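Local coordinates for protein BauA (Acinetobacter baumannii, PDB 6HCP) that is the outer-membrane receptor for ferric preacinetobactin and probably imports this iron-loaded siderophore in a TonB-dependent way, at residues N368-Y381 with T409-F423. Sequence-based numbering, arbitrary orientation.
Sequences NATYYNHTQDDYGY and TPPFLFHSTLSTSSF. With C8E ((hydroxyethyloxy)tri(ethyloxy)octane), chain B; EDO (1,2-ethanediol), chain L; EDO (1,2-ethanediol), chain N; EDO (1,2-ethanediol), chain F.
The backbone oxygen of D378 takes two N-H groups from the facing strand: a short bond from L413 N (2.7 Å) and a weak one from F414 N (3.4 Å). This is a classic beta bulge, with L413 and F414 both set against D378. The carboxylate of D378 stacks almost flat on the F414 ring, planes 15° apart; OD1 accepts Q376 NE2 and lies beside a water that also reaches S416 OG. Beyond the bulge, F412 turns its ring edge to the face of Y379, and P411 CD, its C-H mildly polarised by the amide nitrogen, sits over the centre of the Y381 ring. The strands are antiparallel neighbours in the beta-barrel of a TonB-dependent receptor, and side chains alternate between the two faces except at the bulge. On the side carrying Y379, H415 ND1 gives D377 OD1 a nearly straight bond (2.7 Å, 170°), in the imidazole plane but from above the carboxylate plane. On the other side, Y372 reaches P153, probably of the plug, and H374 CG, between backbone N and carbonyl carbon (chi1 82°), swings the imidazole against L418 CB; its ND1 pairs with Y372 OH (2.7 Å). At the far end, short side chains let T370 OG1 and S422 OG hydrogen-bond directly (2.7 Å); R443 also bonds S422 OG.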
loop_
_atom_site.group_PDB
_atom_site.type_symbol
_atom_site.label_atom_id
_atom_site.label_comp_id
_atom_site.label_asym_id
_atom_site.label_seq_id
_atom_site.Cartn_x
_atom_site.Cartn_y
_atom_site.Cartn_z
ATOM N N ASN A 368 36.462 3.389 -42.019
ATOM C CA ASN A 368 36.893 2.500 -40.975
ATOM C C ASN A 368 36.867 1.045 -41.434
ATOM O O ASN A 368 36.359 0.698 -42.514
ATOM C CB ASN A 368 36.080 2.721 -39.687
ATOM C CG ASN A 368 34.707 2.077 -39.715
ATOM O OD1 ASN A 368 34.123 1.897 -40.783
ATOM N ND2 ASN A 368 34.153 1.815 -38.535
ATOM N N ALA A 369 37.533 0.231 -40.619
ATOM C CA ALA A 369 37.540 -1.204 -40.701
ATOM C C ALA A 369 37.225 -1.762 -39.317
ATOM O O ALA A 369 37.763 -1.259 -38.322
ATOM C CB ALA A 369 38.896 -1.676 -41.177
ATOM N N THR A 370 36.358 -2.784 -39.266
ATOM C CA THR A 370 35.974 -3.403 -37.992
ATOM C C THR A 370 36.196 -4.911 -38.080
ATOM O O THR A 370 36.118 -5.502 -39.166
ATOM C CB THR A 370 34.516 -3.095 -37.613
ATOM O OG1 THR A 370 33.612 -3.872 -38.407
ATOM C CG2 THR A 370 34.176 -1.633 -37.751
ATOM N N TYR A 371 36.391 -5.516 -36.908
ATOM C CA TYR A 371 36.574 -6.954 -36.746
ATOM C C TYR A 371 35.909 -7.382 -35.429
ATOM O O TYR A 371 36.038 -6.713 -34.409
ATOM C CB TYR A 371 38.060 -7.326 -36.757
ATOM C CG TYR A 371 38.828 -6.784 -37.942
ATOM C CD1 TYR A 371 38.942 -7.522 -39.115
ATOM C CD2 TYR A 371 39.375 -5.504 -37.931
ATOM C CE1 TYR A 371 39.609 -7.024 -40.225
ATOM C CE2 TYR A 371 40.041 -4.986 -39.035
ATOM C CZ TYR A 371 40.153 -5.750 -40.187
ATOM O OH TYR A 371 40.809 -5.269 -41.280
ATOM N N TYR A 372 35.288 -8.557 -35.452
ATOM C CA TYR A 372 34.794 -9.223 -34.238
ATOM C C TYR A 372 34.972 -10.731 -34.400
ATOM O O TYR A 372 34.731 -11.280 -35.460
ATOM C CB TYR A 372 33.326 -8.883 -33.974
ATOM C CG TYR A 372 32.659 -9.767 -32.951
ATOM C CD1 TYR A 372 32.096 -10.981 -33.309
ATOM C CD2 TYR A 372 32.636 -9.413 -31.612
ATOM C CE1 TYR A 372 31.471 -11.794 -32.376
ATOM C CE2 TYR A 372 32.037 -10.225 -30.663
ATOM C CZ TYR A 372 31.408 -11.391 -31.050
ATOM O OH TYR A 372 30.802 -12.187 -30.122
ATOM N N ASN A 373 35.481 -11.379 -33.351
ATOM C CA ASN A 373 35.609 -12.829 -33.336
ATOM C C ASN A 373 35.217 -13.330 -31.947
ATOM O O ASN A 373 35.597 -12.731 -30.948
ATOM C CB ASN A 373 37.023 -13.302 -33.693
ATOM C CG ASN A 373 37.155 -14.812 -33.678
ATOM O OD1 ASN A 373 36.699 -15.495 -34.595
ATOM N ND2 ASN A 373 37.682 -15.354 -32.593
ATOM N N HIS A 374 34.497 -14.449 -31.901
ATOM C CA HIS A 374 34.334 -15.160 -30.638
ATOM C C HIS A 374 34.510 -16.657 -30.852
ATOM O O HIS A 374 34.276 -17.183 -31.938
ATOM C CB HIS A 374 33.013 -14.784 -29.931
ATOM C CG HIS A 374 31.781 -15.486 -30.386
ATOM N ND1 HIS A 374 30.613 -14.786 -30.639
ATOM C CD2 HIS A 374 31.457 -16.798 -30.447
ATOM C CE1 HIS A 374 29.643 -15.649 -30.896
ATOM N NE2 HIS A 374 30.134 -16.898 -30.771
ATOM N N THR A 375 34.953 -17.315 -29.778
ATOM C CA THR A 375 34.935 -18.744 -29.655
ATOM C C THR A 375 34.113 -19.095 -28.418
ATOM O O THR A 375 34.166 -18.371 -27.430
ATOM C CB THR A 375 36.358 -19.310 -29.546
ATOM O OG1 THR A 375 36.942 -18.812 -28.343
ATOM C CG2 THR A 375 37.222 -18.921 -30.725
ATOM N N GLN A 376 33.337 -20.171 -28.521
ATOM C CA GLN A 376 32.359 -20.525 -27.505
ATOM C C GLN A 376 32.366 -22.044 -27.296
ATOM O O GLN A 376 32.520 -22.817 -28.227
ATOM C CB GLN A 376 30.986 -20.017 -27.932
ATOM C CG GLN A 376 29.875 -20.270 -26.920
ATOM C CD GLN A 376 28.655 -19.430 -27.223
ATOM O OE1 GLN A 376 28.777 -18.266 -27.604
ATOM N NE2 GLN A 376 27.487 -20.043 -27.133
ATOM N N ASP A 377 32.129 -22.450 -26.050
ATOM C CA ASP A 377 31.785 -23.811 -25.696
ATOM C C ASP A 377 30.415 -23.819 -25.010
ATOM O O ASP A 377 30.193 -23.043 -24.088
ATOM C CB ASP A 377 32.835 -24.386 -24.747
ATOM C CG ASP A 377 34.188 -24.612 -25.411
ATOM O OD1 ASP A 377 34.195 -25.084 -26.550
ATOM O OD2 ASP A 377 35.201 -24.268 -24.788
ATOM N N ASP A 378 29.550 -24.734 -25.448
ATOM C CA ASP A 378 28.257 -24.966 -24.865
ATOM C C ASP A 378 28.250 -26.313 -24.131
ATOM O O ASP A 378 28.752 -27.305 -24.645
ATOM C CB ASP A 378 27.170 -24.991 -25.938
ATOM C CG ASP A 378 26.672 -23.614 -26.332
ATOM O OD1 ASP A 378 27.474 -22.821 -26.850
ATOM O OD2 ASP A 378 25.473 -23.395 -26.197
ATOM N N TYR A 379 27.505 -26.344 -23.022
ATOM C CA TYR A 379 27.271 -27.509 -22.192
ATOM C C TYR A 379 25.787 -27.545 -21.856
ATOM O O TYR A 379 25.166 -26.487 -21.720
ATOM C CB TYR A 379 28.032 -27.400 -20.872
ATOM C CG TYR A 379 29.506 -27.161 -20.979
ATOM C CD1 TYR A 379 30.005 -25.925 -21.342
ATOM C CD2 TYR A 379 30.415 -28.181 -20.722
ATOM C CE1 TYR A 379 31.363 -25.699 -21.464
ATOM C CE2 TYR A 379 31.776 -27.985 -20.891
ATOM C CZ TYR A 379 32.254 -26.738 -21.242
ATOM O OH TYR A 379 33.596 -26.522 -21.353
ATOM N N GLY A 380 25.206 -28.735 -21.736
ATOM C CA GLY A 380 23.842 -28.771 -21.246
ATOM C C GLY A 380 23.230 -30.150 -21.142
ATOM O O GLY A 380 23.715 -31.122 -21.703
ATOM N N TYR A 381 22.111 -30.194 -20.410
ATOM C CA TYR A 381 21.149 -31.284 -20.443
ATOM C C TYR A 381 19.801 -30.737 -20.908
ATOM O O TYR A 381 19.215 -29.851 -20.257
ATOM C CB TYR A 381 20.898 -31.877 -19.051
ATOM C CG TYR A 381 22.023 -32.673 -18.452
ATOM C CD1 TYR A 381 22.388 -33.906 -18.970
ATOM C CD2 TYR A 381 22.546 -32.304 -17.224
ATOM C CE1 TYR A 381 23.340 -34.695 -18.340
ATOM C CE2 TYR A 381 23.502 -33.072 -16.588
ATOM C CZ TYR A 381 23.887 -34.276 -17.140
ATOM O OH TYR A 381 24.802 -35.014 -16.459
ATOM N N THR A 409 25.988 -30.434 -13.420
ATOM C CA THR A 409 27.074 -31.138 -14.133
ATOM C C THR A 409 26.761 -31.262 -15.624
ATOM O O THR A 409 26.793 -32.355 -16.183
ATOM C CB THR A 409 27.254 -32.560 -13.571
ATOM O OG1 THR A 409 25.993 -33.224 -13.721
ATOM C CG2 THR A 409 27.690 -32.568 -12.124
ATOM N N PRO A 410 26.371 -30.183 -16.334
ATOM C CA PRO A 410 25.972 -30.332 -17.735
ATOM C C PRO A 410 27.165 -30.772 -18.588
ATOM O O PRO A 410 28.260 -30.255 -18.415
ATOM C CB PRO A 410 25.494 -28.921 -18.097
ATOM C CG PRO A 410 26.335 -28.031 -17.205
ATOM C CD PRO A 410 26.394 -28.785 -15.884
ATOM N N PRO A 411 27.039 -31.823 -19.424
ATOM C CA PRO A 411 28.155 -32.258 -20.267
ATOM C C PRO A 411 28.404 -31.318 -21.461
ATOM O O PRO A 411 27.464 -30.686 -21.964
ATOM C CB PRO A 411 27.690 -33.632 -20.760
ATOM C CG PRO A 411 26.191 -33.507 -20.800
ATOM C CD PRO A 411 25.840 -32.656 -19.600
ATOM N N PHE A 412 29.640 -31.336 -21.969
ATOM C CA PHE A 412 30.042 -30.575 -23.150
ATOM C C PHE A 412 29.214 -30.998 -24.363
ATOM O O PHE A 412 28.951 -32.188 -24.588
ATOM C CB PHE A 412 31.540 -30.735 -23.384
ATOM C CG PHE A 412 32.005 -30.160 -24.698
ATOM C CD1 PHE A 412 32.107 -28.785 -24.875
ATOM C CD2 PHE A 412 32.210 -30.985 -25.795
ATOM C CE1 PHE A 412 32.530 -28.256 -26.087
ATOM C CE2 PHE A 412 32.621 -30.454 -27.009
ATOM C CZ PHE A 412 32.765 -29.093 -27.155
ATOM N N LEU A 413 28.714 -30.004 -25.113
ATOM C CA LEU A 413 27.880 -30.266 -26.273
ATOM C C LEU A 413 28.664 -29.955 -27.558
ATOM O O LEU A 413 28.729 -30.777 -28.440
ATOM C CB LEU A 413 26.597 -29.438 -26.205
ATOM C CG LEU A 413 25.635 -29.792 -25.065
ATOM C CD1 LEU A 413 24.420 -28.871 -25.078
ATOM C CD2 LEU A 413 25.198 -31.245 -25.138
ATOM N N PHE A 414 29.154 -28.723 -27.707
ATOM C CA PHE A 414 29.807 -28.334 -28.982
ATOM C C PHE A 414 30.593 -27.037 -28.796
ATOM O O PHE A 414 30.345 -26.249 -27.873
ATOM C CB PHE A 414 28.785 -28.207 -30.112
ATOM C CG PHE A 414 27.699 -27.187 -29.882
ATOM C CD1 PHE A 414 27.889 -25.863 -30.244
ATOM C CD2 PHE A 414 26.473 -27.554 -29.350
ATOM C CE1 PHE A 414 26.900 -24.919 -30.023
ATOM C CE2 PHE A 414 25.502 -26.601 -29.090
ATOM C CZ PHE A 414 25.714 -25.287 -29.429
ATOM N N HIS A 415 31.589 -26.878 -29.672
ATOM C CA HIS A 415 32.375 -25.695 -29.828
ATOM C C HIS A 415 31.799 -24.907 -31.013
ATOM O O HIS A 415 31.337 -25.504 -31.966
ATOM C CB HIS A 415 33.844 -26.080 -30.059
ATOM C CG HIS A 415 34.770 -24.920 -30.088
ATOM N ND1 HIS A 415 35.166 -24.268 -28.926
ATOM C CD2 HIS A 415 35.328 -24.244 -31.123
ATOM C CE1 HIS A 415 35.955 -23.258 -29.245
ATOM N NE2 HIS A 415 36.042 -23.202 -30.586
ATOM N N SER A 416 31.791 -23.580 -30.927
ATOM C CA SER A 416 31.283 -22.750 -32.024
ATOM C C SER A 416 32.109 -21.472 -32.110
ATOM O O SER A 416 32.831 -21.123 -31.171
ATOM C CB SER A 416 29.811 -22.475 -31.875
ATOM O OG SER A 416 29.550 -21.781 -30.657
ATOM N N THR A 417 32.081 -20.835 -33.289
ATOM C CA THR A 417 32.781 -19.602 -33.521
ATOM C C THR A 417 31.894 -18.691 -34.372
ATOM O O THR A 417 31.034 -19.146 -35.122
ATOM C CB THR A 417 34.148 -19.787 -34.204
ATOM O OG1 THR A 417 33.913 -20.046 -35.589
ATOM C CG2 THR A 417 34.980 -20.894 -33.595
ATOM N N LEU A 418 32.155 -17.388 -34.243
ATOM C CA LEU A 418 31.568 -16.370 -35.053
ATOM C C LEU A 418 32.646 -15.334 -35.363
ATOM O O LEU A 418 33.421 -14.919 -34.490
ATOM C CB LEU A 418 30.412 -15.712 -34.299
ATOM C CG LEU A 418 29.651 -14.631 -35.074
ATOM C CD1 LEU A 418 29.031 -15.205 -36.329
ATOM C CD2 LEU A 418 28.562 -14.012 -34.187
ATOM N N SER A 419 32.718 -14.955 -36.637
ATOM C CA SER A 419 33.681 -13.975 -37.119
ATOM C C SER A 419 32.962 -12.990 -38.035
ATOM O O SER A 419 32.190 -13.407 -38.909
ATOM C CB SER A 419 34.817 -14.644 -37.854
ATOM O OG SER A 419 35.588 -15.429 -36.971
ATOM N N THR A 420 33.218 -11.694 -37.827
ATOM C CA THR A 420 32.655 -10.652 -38.684
ATOM C C THR A 420 33.723 -9.602 -38.963
ATOM O O THR A 420 34.662 -9.397 -38.179
ATOM C CB THR A 420 31.430 -9.959 -38.071
ATOM O OG1 THR A 420 31.844 -9.197 -36.933
ATOM C CG2 THR A 420 30.343 -10.911 -37.644
ATOM N N SER A 421 33.647 -9.013 -40.158
ATOM C CA SER A 421 34.537 -7.907 -40.482
ATOM C C SER A 421 33.792 -6.946 -41.412
ATOM O O SER A 421 32.811 -7.344 -42.063
ATOM C CB SER A 421 35.796 -8.409 -41.105
ATOM O OG SER A 421 35.501 -8.907 -42.395
ATOM N N SER A 422 34.169 -5.666 -41.374
ATOM C CA SER A 422 33.548 -4.707 -42.274
ATOM C C SER A 422 34.537 -3.602 -42.659
ATOM O O SER A 422 35.542 -3.364 -41.976
ATOM C CB SER A 422 32.280 -4.124 -41.684
ATOM O OG SER A 422 32.564 -3.104 -40.743
ATOM N N PHE A 423 34.170 -2.897 -43.729
ATOM C CA PHE A 423 34.868 -1.712 -44.172
ATOM C C PHE A 423 33.775 -0.725 -44.547
ATOM O O PHE A 423 32.824 -1.070 -45.254
ATOM C CB PHE A 423 35.873 -2.042 -45.292
ATOM C CG PHE A 423 36.779 -3.218 -44.966
ATOM C CD1 PHE A 423 36.272 -4.516 -44.899
ATOM C CD2 PHE A 423 38.108 -3.028 -44.605
ATOM C CE1 PHE A 423 37.068 -5.586 -44.496
ATOM C CE2 PHE A 423 38.914 -4.105 -44.247
ATOM C CZ PHE A 423 38.373 -5.364 -44.120
HETATM C C1 C8E B . 36.525 1.632 -47.248
HETATM C C2 C8E B . 37.889 2.081 -46.779
HETATM C C3 C8E B . 38.342 1.385 -45.503
HETATM C C4 C8E B . 39.311 2.253 -44.689
HETATM C C5 C8E B . 40.082 1.435 -43.653
HETATM C C6 C8E B . 40.816 2.290 -42.641
HETATM C C7 C8E B . 41.662 1.400 -41.736
HETATM C C8 C8E B . 43.014 2.023 -41.409
HETATM O O9 C8E B . 43.413 1.799 -40.051
HETATM C C10 C8E B . 43.975 2.984 -39.478
HETATM C C11 C8E B . 44.897 2.636 -38.332
HETATM O O12 C8E B . 44.921 3.766 -37.475
HETATM C C1 EDO L . 35.996 -21.170 -23.868
HETATM O O1 EDO L . 36.913 -20.133 -23.513
HETATM C C2 EDO L . 35.406 -20.814 -25.220
HETATM O O2 EDO L . 36.436 -20.437 -26.141
HETATM C C1 EDO N . 34.423 -13.431 -41.786
HETATM O O1 EDO N . 35.482 -14.380 -41.840
HETATM C C2 EDO N . 34.974 -12.205 -41.082
HETATM O O2 EDO N . 36.210 -11.829 -41.697
HETATM C C1 EDO F . 24.279 -17.398 -26.751
HETATM O O1 EDO F . 25.175 -18.087 -27.618
HETATM C C2 EDO F . 23.145 -18.334 -26.388
HETATM O O2 EDO F . 23.695 -19.635 -26.270
HETATM O O HOH W 1 32.761 -6.438 -37.791
HETATM O O HOH W 2 28.614 -19.196 -31.437
HETATM O O HOH W 3 29.456 -23.412 -28.530
#